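Local coordinates for molybdopterin biosynthesis moeA protein (Pyrococcus horikoshii, PDB 1WU2) that probably takes part in molybdenum cofactor biosynthesis, binding molybdopterin and helping to insert the metal into it, at residues T211-F223 against G298-K312. Sequence-based numbering, arbitrary orientation.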
ATOM      1  N   THR A 211     -21.296  11.581  -0.073  1.00 33.59           N
ATOM      2  CA  THR A 211     -19.856  11.398   0.074  1.00 32.88           C
ATOM      3  C   THR A 211     -19.418   9.922   0.088  1.00 32.11           C
ATOM      4  O   THR A 211     -18.315   9.601  -0.352  1.00 31.85           O
ATOM      5  CB  THR A 211     -19.407  12.148   1.360  1.00 32.90           C
ATOM      6  OG1 THR A 211     -19.034  13.492   1.021  1.00 33.12           O
ATOM      7  CG2 THR A 211     -18.150  11.569   1.967  1.00 32.85           C
ATOM      8  N   ASN A 212     -20.275   9.036   0.582  1.00 31.29           N
ATOM      9  CA  ASN A 212     -19.933   7.622   0.718  1.00 30.92           C
ATOM     10  C   ASN A 212     -19.752   6.875  -0.593  1.00 30.43           C
ATOM     11  O   ASN A 212     -19.062   5.861  -0.628  1.00 30.23           O
ATOM     12  CB  ASN A 212     -20.989   6.897   1.551  1.00 30.91           C
ATOM     13  CG  ASN A 212     -20.966   7.317   3.001  1.00 31.16           C
ATOM     14  OD1 ASN A 212     -19.989   7.898   3.483  1.00 31.50           O
ATOM     15  ND2 ASN A 212     -22.047   7.031   3.708  1.00 30.90           N
ATOM     16  N   SER A 213     -20.370   7.367  -1.661  1.00 29.74           N
ATOM     17  CA  SER A 213     -20.292   6.691  -2.947  1.00 29.42           C
ATOM     18  C   SER A 213     -18.862   6.714  -3.463  1.00 28.65           C
ATOM     19  O   SER A 213     -18.275   5.666  -3.721  1.00 28.20           O
ATOM     20  CB  SER A 213     -21.218   7.342  -3.972  1.00 29.39           C
ATOM     21  OG  SER A 213     -21.197   6.597  -5.174  1.00 30.39           O
ATOM     22  N   ILE A 214     -18.314   7.916  -3.604  1.00 28.13           N
ATOM     23  CA  ILE A 214     -16.955   8.093  -4.103  1.00 27.80           C
ATOM     24  C   ILE A 214     -15.905   7.477  -3.169  1.00 27.59           C
ATOM     25  O   ILE A 214     -14.886   6.978  -3.640  1.00 27.53           O
ATOM     26  CB  ILE A 214     -16.658   9.596  -4.395  1.00 27.76           C
ATOM     27  CG1 ILE A 214     -15.302   9.773  -5.090  1.00 27.67           C
ATOM     28  CG2 ILE A 214     -16.692  10.435  -3.120  1.00 27.88           C
ATOM     29  CD1 ILE A 214     -15.130   8.974  -6.362  1.00 27.63           C
HETATM   30  N   MSE A 215     -16.161   7.491  -1.860  1.00 27.33           N
HETATM   31  CA  MSE A 215     -15.227   6.899  -0.902  1.00 27.28           C
HETATM   32  C   MSE A 215     -15.205   5.384  -1.032  1.00 26.73           C
HETATM   33  O   MSE A 215     -14.143   4.772  -0.995  1.00 26.47           O
HETATM   34  CB  MSE A 215     -15.565   7.278   0.539  1.00 27.43           C
HETATM   35  CG  MSE A 215     -14.525   6.769   1.536  1.00 28.75           C
HETATM   36 SE   MSE A 215     -14.888   7.259   3.371  1.00 32.39          SE
HETATM   37  CE  MSE A 215     -16.408   6.100   3.692  1.00 31.54           C
ATOM     38  N   LEU A 216     -16.381   4.787  -1.181  1.00 26.35           N
ATOM     39  CA  LEU A 216     -16.488   3.344  -1.359  1.00 26.13           C
ATOM     40  C   LEU A 216     -15.937   2.885  -2.710  1.00 25.90           C
ATOM     41  O   LEU A 216     -15.415   1.785  -2.810  1.00 25.91           O
ATOM     42  CB  LEU A 216     -17.937   2.876  -1.190  1.00 26.14           C
ATOM     43  CG  LEU A 216     -18.452   2.840   0.252  1.00 26.05           C
ATOM     44  CD1 LEU A 216     -19.961   2.615   0.264  1.00 26.14           C
ATOM     45  CD2 LEU A 216     -17.745   1.767   1.063  1.00 25.73           C
ATOM     46  N   GLN A 217     -16.043   3.722  -3.738  1.00 25.83           N
ATOM     47  CA  GLN A 217     -15.476   3.395  -5.047  1.00 25.93           C
ATOM     48  C   GLN A 217     -13.964   3.216  -4.923  1.00 25.58           C
ATOM     49  O   GLN A 217     -13.419   2.208  -5.351  1.00 25.71           O
ATOM     50  CB  GLN A 217     -15.791   4.484  -6.077  1.00 26.02           C
ATOM     51  CG  GLN A 217     -17.207   4.416  -6.622  1.00 27.05           C
ATOM     52  CD  GLN A 217     -17.658   5.720  -7.258  1.00 28.23           C
ATOM     53  OE1 GLN A 217     -17.218   6.066  -8.356  1.00 29.81           O
ATOM     54  NE2 GLN A 217     -18.540   6.440  -6.575  1.00 28.76           N
ATOM     55  N   GLY A 218     -13.301   4.191  -4.316  1.00 25.26           N
ATOM     56  CA  GLY A 218     -11.871   4.123  -4.083  1.00 25.06           C
ATOM     57  C   GLY A 218     -11.445   2.963  -3.201  1.00 24.81           C
ATOM     58  O   GLY A 218     -10.420   2.345  -3.455  1.00 24.54           O
ATOM     59  N   LEU A 219     -12.236   2.672  -2.172  1.00 24.73           N
ATOM     60  CA  LEU A 219     -11.895   1.639  -1.196  1.00 24.63           C
ATOM     61  C   LEU A 219     -12.012   0.250  -1.814  1.00 24.74           C
ATOM     62  O   LEU A 219     -11.200  -0.635  -1.531  1.00 24.29           O
ATOM     63  CB  LEU A 219     -12.798   1.741   0.039  1.00 24.62           C
ATOM     64  CG  LEU A 219     -12.488   2.857   1.047  1.00 24.46           C
ATOM     65  CD1 LEU A 219     -13.664   3.057   1.999  1.00 24.04           C
ATOM     66  CD2 LEU A 219     -11.220   2.549   1.825  1.00 24.45           C
ATOM     67  N   VAL A 220     -13.025   0.073  -2.664  1.00 24.84           N
ATOM     68  CA  VAL A 220     -13.234  -1.182  -3.376  1.00 24.91           C
ATOM     69  C   VAL A 220     -12.118  -1.397  -4.396  1.00 25.09           C
ATOM     70  O   VAL A 220     -11.632  -2.512  -4.552  1.00 24.92           O
ATOM     71  CB  VAL A 220     -14.622  -1.219  -4.064  1.00 24.94           C
ATOM     72  CG1 VAL A 220     -14.720  -2.372  -5.065  1.00 25.14           C
ATOM     73  CG2 VAL A 220     -15.726  -1.346  -3.025  1.00 25.03           C
ATOM     74  N   GLU A 221     -11.714  -0.328  -5.079  1.00 25.58           N
ATOM     75  CA  GLU A 221     -10.630  -0.388  -6.068  1.00 26.06           C
ATOM     76  C   GLU A 221      -9.282  -0.629  -5.386  1.00 25.79           C
ATOM     77  O   GLU A 221      -8.402  -1.279  -5.950  1.00 25.89           O
ATOM     78  CB  GLU A 221     -10.577   0.896  -6.913  1.00 26.27           C
ATOM     79  CG  GLU A 221     -11.764   1.061  -7.860  1.00 27.83           C
ATOM     80  CD  GLU A 221     -11.882   2.453  -8.474  1.00 29.94           C
ATOM     81  OE1 GLU A 221     -11.443   3.444  -7.848  1.00 31.13           O
ATOM     82  OE2 GLU A 221     -12.431   2.561  -9.596  1.00 31.97           O
ATOM     83  N   LYS A 222      -9.129  -0.119  -4.169  1.00 25.62           N
ATOM     84  CA  LYS A 222      -7.918  -0.342  -3.385  1.00 25.61           C
ATOM     85  C   LYS A 222      -7.802  -1.815  -3.000  1.00 25.61           C
ATOM     86  O   LYS A 222      -6.701  -2.360  -2.945  1.00 25.64           O
ATOM     87  CB  LYS A 222      -7.923   0.535  -2.129  1.00 25.66           C
ATOM     88  CG  LYS A 222      -6.680   0.394  -1.247  1.00 25.70           C
ATOM     89  CD  LYS A 222      -6.818   1.188   0.039  1.00 25.92           C
ATOM     90  CE  LYS A 222      -5.583   1.035   0.912  1.00 26.44           C
ATOM     91  NZ  LYS A 222      -5.631   1.911   2.114  1.00 26.60           N
ATOM     92  N   PHE A 223      -8.945  -2.451  -2.751  1.00 25.73           N
ATOM     93  CA  PHE A 223      -8.988  -3.833  -2.293  1.00 25.81           C
ATOM     94  C   PHE A 223      -9.649  -4.769  -3.308  1.00 26.16           C
ATOM     95  O   PHE A 223     -10.672  -5.402  -3.018  1.00 26.07           O
ATOM     96  CB  PHE A 223      -9.692  -3.908  -0.935  1.00 25.75           C
ATOM     97  CG  PHE A 223      -8.877  -3.350   0.193  1.00 25.52           C
ATOM     98  CD1 PHE A 223      -7.778  -4.043   0.677  1.00 25.46           C
ATOM     99  CD2 PHE A 223      -9.196  -2.124   0.764  1.00 25.71           C
ATOM    100  CE1 PHE A 223      -7.014  -3.528   1.720  1.00 25.16           C
ATOM    101  CE2 PHE A 223      -8.435  -1.605   1.807  1.00 25.98           C
ATOM    102  CZ  PHE A 223      -7.343  -2.312   2.283  1.00 25.19           C
ATOM    103  N   GLY A 298     -24.197   4.957   6.412  1.00 39.51           N
ATOM    104  CA  GLY A 298     -24.484   6.270   5.850  1.00 39.30           C
ATOM    105  C   GLY A 298     -23.592   7.425   6.267  1.00 39.08           C
ATOM    106  O   GLY A 298     -23.443   8.380   5.501  1.00 39.14           O
ATOM    107  N   TYR A 299     -23.011   7.364   7.460  1.00 38.80           N
ATOM    108  CA  TYR A 299     -22.080   8.402   7.897  1.00 38.68           C
ATOM    109  C   TYR A 299     -20.640   7.955   7.617  1.00 37.74           C
ATOM    110  O   TYR A 299     -20.261   6.851   7.994  1.00 37.52           O
ATOM    111  CB  TYR A 299     -22.313   8.745   9.372  1.00 39.09           C
ATOM    112  CG  TYR A 299     -23.514   9.659   9.554  1.00 41.13           C
ATOM    113  CD1 TYR A 299     -24.581   9.296  10.377  1.00 42.86           C
ATOM    114  CD2 TYR A 299     -23.601  10.873   8.864  1.00 42.70           C
ATOM    115  CE1 TYR A 299     -25.695  10.130  10.522  1.00 43.70           C
ATOM    116  CE2 TYR A 299     -24.702  11.706   9.003  1.00 43.69           C
ATOM    117  CZ  TYR A 299     -25.744  11.332   9.831  1.00 44.00           C
ATOM    118  OH  TYR A 299     -26.829  12.165   9.961  1.00 44.52           O
ATOM    119  N   PRO A 300     -19.856   8.798   6.937  1.00 36.68           N
ATOM    120  CA  PRO A 300     -18.532   8.411   6.428  1.00 36.01           C
ATOM    121  C   PRO A 300     -17.616   7.687   7.414  1.00 35.14           C
ATOM    122  O   PRO A 300     -17.032   6.672   7.048  1.00 34.95           O
ATOM    123  CB  PRO A 300     -17.912   9.752   6.024  1.00 36.13           C
ATOM    124  CG  PRO A 300     -19.062  10.602   5.668  1.00 36.47           C
ATOM    125  CD  PRO A 300     -20.176  10.195   6.585  1.00 36.73           C
ATOM    126  N   VAL A 301     -17.499   8.188   8.637  1.00 34.11           N
ATOM    127  CA  VAL A 301     -16.627   7.559   9.631  1.00 33.32           C
ATOM    128  C   VAL A 301     -17.098   6.134   9.920  1.00 32.28           C
ATOM    129  O   VAL A 301     -16.291   5.212  10.015  1.00 32.00           O
ATOM    130  CB  VAL A 301     -16.569   8.370  10.948  1.00 33.39           C
ATOM    131  CG1 VAL A 301     -15.733   7.638  11.997  1.00 33.58           C
ATOM    132  CG2 VAL A 301     -16.004   9.768  10.695  1.00 33.65           C
ATOM    133  N   SER A 302     -18.408   5.971  10.052  1.00 31.11           N
ATOM    134  CA  SER A 302     -19.016   4.669  10.321  1.00 30.37           C
ATOM    135  C   SER A 302     -18.940   3.679   9.146  1.00 29.39           C
ATOM    136  O   SER A 302     -18.797   2.479   9.360  1.00 29.34           O
ATOM    137  CB  SER A 302     -20.470   4.870  10.751  1.00 30.42           C
ATOM    138  OG  SER A 302     -21.091   3.642  11.075  1.00 30.98           O
ATOM    139  N   VAL A 303     -19.044   4.175   7.914  1.00 28.33           N
ATOM    140  CA  VAL A 303     -18.895   3.334   6.722  1.00 27.46           C
ATOM    141  C   VAL A 303     -17.460   2.820   6.592  1.00 26.67           C
ATOM    142  O   VAL A 303     -17.245   1.689   6.166  1.00 26.43           O
ATOM    143  CB  VAL A 303     -19.279   4.104   5.427  1.00 27.42           C
ATOM    144  CG1 VAL A 303     -18.836   3.346   4.171  1.00 27.68           C
ATOM    145  CG2 VAL A 303     -20.766   4.353   5.388  1.00 27.32           C
ATOM    146  N   PHE A 304     -16.493   3.658   6.956  1.00 25.85           N
ATOM    147  CA  PHE A 304     -15.072   3.325   6.859  1.00 25.35           C
ATOM    148  C   PHE A 304     -14.716   2.174   7.794  1.00 24.97           C
ATOM    149  O   PHE A 304     -14.028   1.238   7.398  1.00 24.77           O
ATOM    150  CB  PHE A 304     -14.228   4.556   7.198  1.00 25.22           C
ATOM    151  CG  PHE A 304     -12.743   4.356   7.030  1.00 24.97           C
ATOM    152  CD1 PHE A 304     -12.139   4.536   5.791  1.00 24.44           C
ATOM    153  CD2 PHE A 304     -11.945   4.021   8.119  1.00 24.54           C
ATOM    154  CE1 PHE A 304     -10.770   4.368   5.635  1.00 24.12           C
ATOM    155  CE2 PHE A 304     -10.578   3.852   7.972  1.00 24.52           C
ATOM    156  CZ  PHE A 304      -9.987   4.024   6.728  1.00 24.73           C
ATOM    157  N   ALA A 305     -15.187   2.256   9.032  1.00 24.73           N
ATOM    158  CA  ALA A 305     -14.973   1.200  10.017  1.00 24.51           C
ATOM    159  C   ALA A 305     -15.661  -0.098   9.593  1.00 24.30           C
ATOM    160  O   ALA A 305     -15.120  -1.188   9.777  1.00 23.92           O
ATOM    161  CB  ALA A 305     -15.478   1.642  11.373  1.00 24.59           C
ATOM    162  N   GLN A 306     -16.851   0.025   9.016  1.00 24.12           N
ATOM    163  CA  GLN A 306     -17.585  -1.135   8.523  1.00 24.11           C
ATOM    164  C   GLN A 306     -16.891  -1.770   7.321  1.00 23.91           C
ATOM    165  O   GLN A 306     -16.942  -2.983   7.145  1.00 23.59           O
ATOM    166  CB  GLN A 306     -19.013  -0.746   8.156  1.00 24.20           C
ATOM    167  CG  GLN A 306     -19.919  -0.582   9.369  1.00 24.73           C
ATOM    168  CD  GLN A 306     -21.258   0.039   9.026  1.00 25.18           C
ATOM    169  OE1 GLN A 306     -21.473   0.495   7.898  1.00 24.84           O
ATOM    170  NE2 GLN A 306     -22.165   0.059   9.999  1.00 25.08           N
ATOM    171  N   PHE A 307     -16.235  -0.953   6.502  1.00 23.90           N
ATOM    172  CA  PHE A 307     -15.549  -1.463   5.323  1.00 23.99           C
ATOM    173  C   PHE A 307     -14.299  -2.231   5.737  1.00 23.92           C
ATOM    174  O   PHE A 307     -14.068  -3.341   5.273  1.00 23.85           O
ATOM    175  CB  PHE A 307     -15.180  -0.338   4.352  1.00 24.25           C
ATOM    176  CG  PHE A 307     -14.454  -0.826   3.130  1.00 24.70           C
ATOM    177  CD1 PHE A 307     -15.151  -1.182   1.988  1.00 24.97           C
ATOM    178  CD2 PHE A 307     -13.076  -0.970   3.142  1.00 25.35           C
ATOM    179  CE1 PHE A 307     -14.484  -1.657   0.876  1.00 25.27           C
ATOM    180  CE2 PHE A 307     -12.404  -1.442   2.032  1.00 25.34           C
ATOM    181  CZ  PHE A 307     -13.105  -1.787   0.899  1.00 25.43           C
ATOM    182  N   ASN A 308     -13.502  -1.638   6.618  1.00 23.77           N
ATOM    183  CA  ASN A 308     -12.265  -2.261   7.084  1.00 23.67           C
ATOM    184  C   ASN A 308     -12.492  -3.527   7.911  1.00 23.50           C
ATOM    185  O   ASN A 308     -11.704  -4.471   7.833  1.00 23.59           O
ATOM    186  CB  ASN A 308     -11.433  -1.252   7.879  1.00 23.69           C
ATOM    187  CG  ASN A 308     -10.653  -0.316   6.983  1.00 23.75           C
ATOM    188  OD1 ASN A 308      -9.604  -0.684   6.458  1.00 24.49           O
ATOM    189  ND2 ASN A 308     -11.164   0.898   6.795  1.00 24.24           N
ATOM    190  N   LEU A 309     -13.579  -3.554   8.678  1.00 23.27           N
ATOM    191  CA  LEU A 309     -13.859  -4.668   9.586  1.00 23.28           C
ATOM    192  C   LEU A 309     -14.616  -5.816   8.916  1.00 23.15           C
ATOM    193  O   LEU A 309     -14.589  -6.938   9.415  1.00 22.89           O
ATOM    194  CB  LEU A 309     -14.636  -4.186  10.821  1.00 23.25           C
ATOM    195  CG  LEU A 309     -13.857  -3.289  11.789  1.00 23.65           C
ATOM    196  CD1 LEU A 309     -14.785  -2.665  12.807  1.00 24.12           C
ATOM    197  CD2 LEU A 309     -12.759  -4.067  12.495  1.00 24.26           C
ATOM    198  N   PHE A 310     -15.274  -5.547   7.788  1.00 23.16           N
ATOM    199  CA  PHE A 310     -16.093  -6.561   7.121  1.00 23.22           C
ATOM    200  C   PHE A 310     -15.761  -6.687   5.641  1.00 23.32           C
ATOM    201  O   PHE A 310     -15.251  -7.715   5.199  1.00 23.54           O
ATOM    202  CB  PHE A 310     -17.583  -6.240   7.287  1.00 23.21           C
ATOM    203  CG  PHE A 310     -18.099  -6.467   8.678  1.00 22.78           C
ATOM    204  CD1 PHE A 310     -18.505  -5.405   9.464  1.00 22.47           C
ATOM    205  CD2 PHE A 310     -18.184  -7.749   9.198  1.00 23.18           C
ATOM    206  CE1 PHE A 310     -18.984  -5.619  10.746  1.00 22.69           C
ATOM    207  CE2 PHE A 310     -18.665  -7.966  10.485  1.00 22.55           C
ATOM    208  CZ  PHE A 310     -19.064  -6.901  11.254  1.00 22.03           C
ATOM    209  N   VAL A 311     -16.036  -5.629   4.886  1.00 23.34           N
ATOM    210  CA  VAL A 311     -15.939  -5.666   3.426  1.00 23.43           C
ATOM    211  C   VAL A 311     -14.524  -6.010   2.940  1.00 23.39           C
ATOM    212  O   VAL A 311     -14.358  -6.842   2.053  1.00 23.00           O
ATOM    213  CB  VAL A 311     -16.390  -4.327   2.788  1.00 23.38           C
ATOM    214  CG1 VAL A 311     -16.384  -4.430   1.264  1.00 23.82           C
ATOM    215  CG2 VAL A 311     -17.777  -3.932   3.280  1.00 23.38           C
ATOM    216  N   LYS A 312     -13.523  -5.365   3.533  1.00 23.47           N
ATOM    217  CA  LYS A 312     -12.117  -5.577   3.196  1.00 23.71           C
ATOM    218  C   LYS A 312     -11.745  -7.063   3.230  1.00 23.80           C
ATOM    219  O   LYS A 312     -11.070  -7.557   2.337  1.00 23.68           O
ATOM    220  CB  LYS A 312     -11.226  -4.782   4.166  1.00 23.80           C
ATOM    221  CG  LYS A 312      -9.740  -5.092   4.079  1.00 24.17           C
ATOM    222  CD  LYS A 312      -8.892  -4.055   4.812  1.00 25.07           C
ATOM    223  CE  LYS A 312      -8.860  -4.283   6.313  1.00 25.68           C
ATOM    224  NZ  LYS A 312      -7.602  -3.784   6.935  1.00 26.25           N
TER
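F307 drives its ring against the backbone of L219, and the tightest packing between helices 212-222 and 300-312 gathers around it. With CG anti to the backbone N (chi1 179°), the ring projects from its helix so that L219 CB lies over one face, 3.8 Å from the centroid in a CH-pi contact, while CZ comes within 3.3 Å of L219 O. L216 CD2 approaches F307 CD1 obliquely, and F223 CD2 meets the ring edge in its plane, 3.5 Å from F307 CE2. Replacing F307 by alanine is likely to leave a gap where L219 CB and F223 CD2 now rest against the ring. Toward the N-terminal ends of the helices, selenomethionine M215 bends at chi3 to bring CE to 3.7 Å from V303 CG1.

The near-parallel pair, with axes 10.7 Å apart and a crossing angle of -23°, belongs to the probable molybdopterin-binding domain; helix 212-222 lays S213 and Q217 on strand 226-233, while helix 300-312 also packs against strand 343-351 of another sheet.

The buried surroundings of F307 contrast with the looser N-terminal end, where G298 is partly exposed. There the carboxamide of N212 offers ND2 to G298 O at 2.6 Å, a weak bond bent to 126°, and its OD1 rests beside P300; T211 and Y299 also pack on the second subunit. At the other end K222 CG lies over one face of the F223 ring, and K312 passes CD over the opposite face, 3.9 Å from the centroid, before its NZ reaches Y375 and E325.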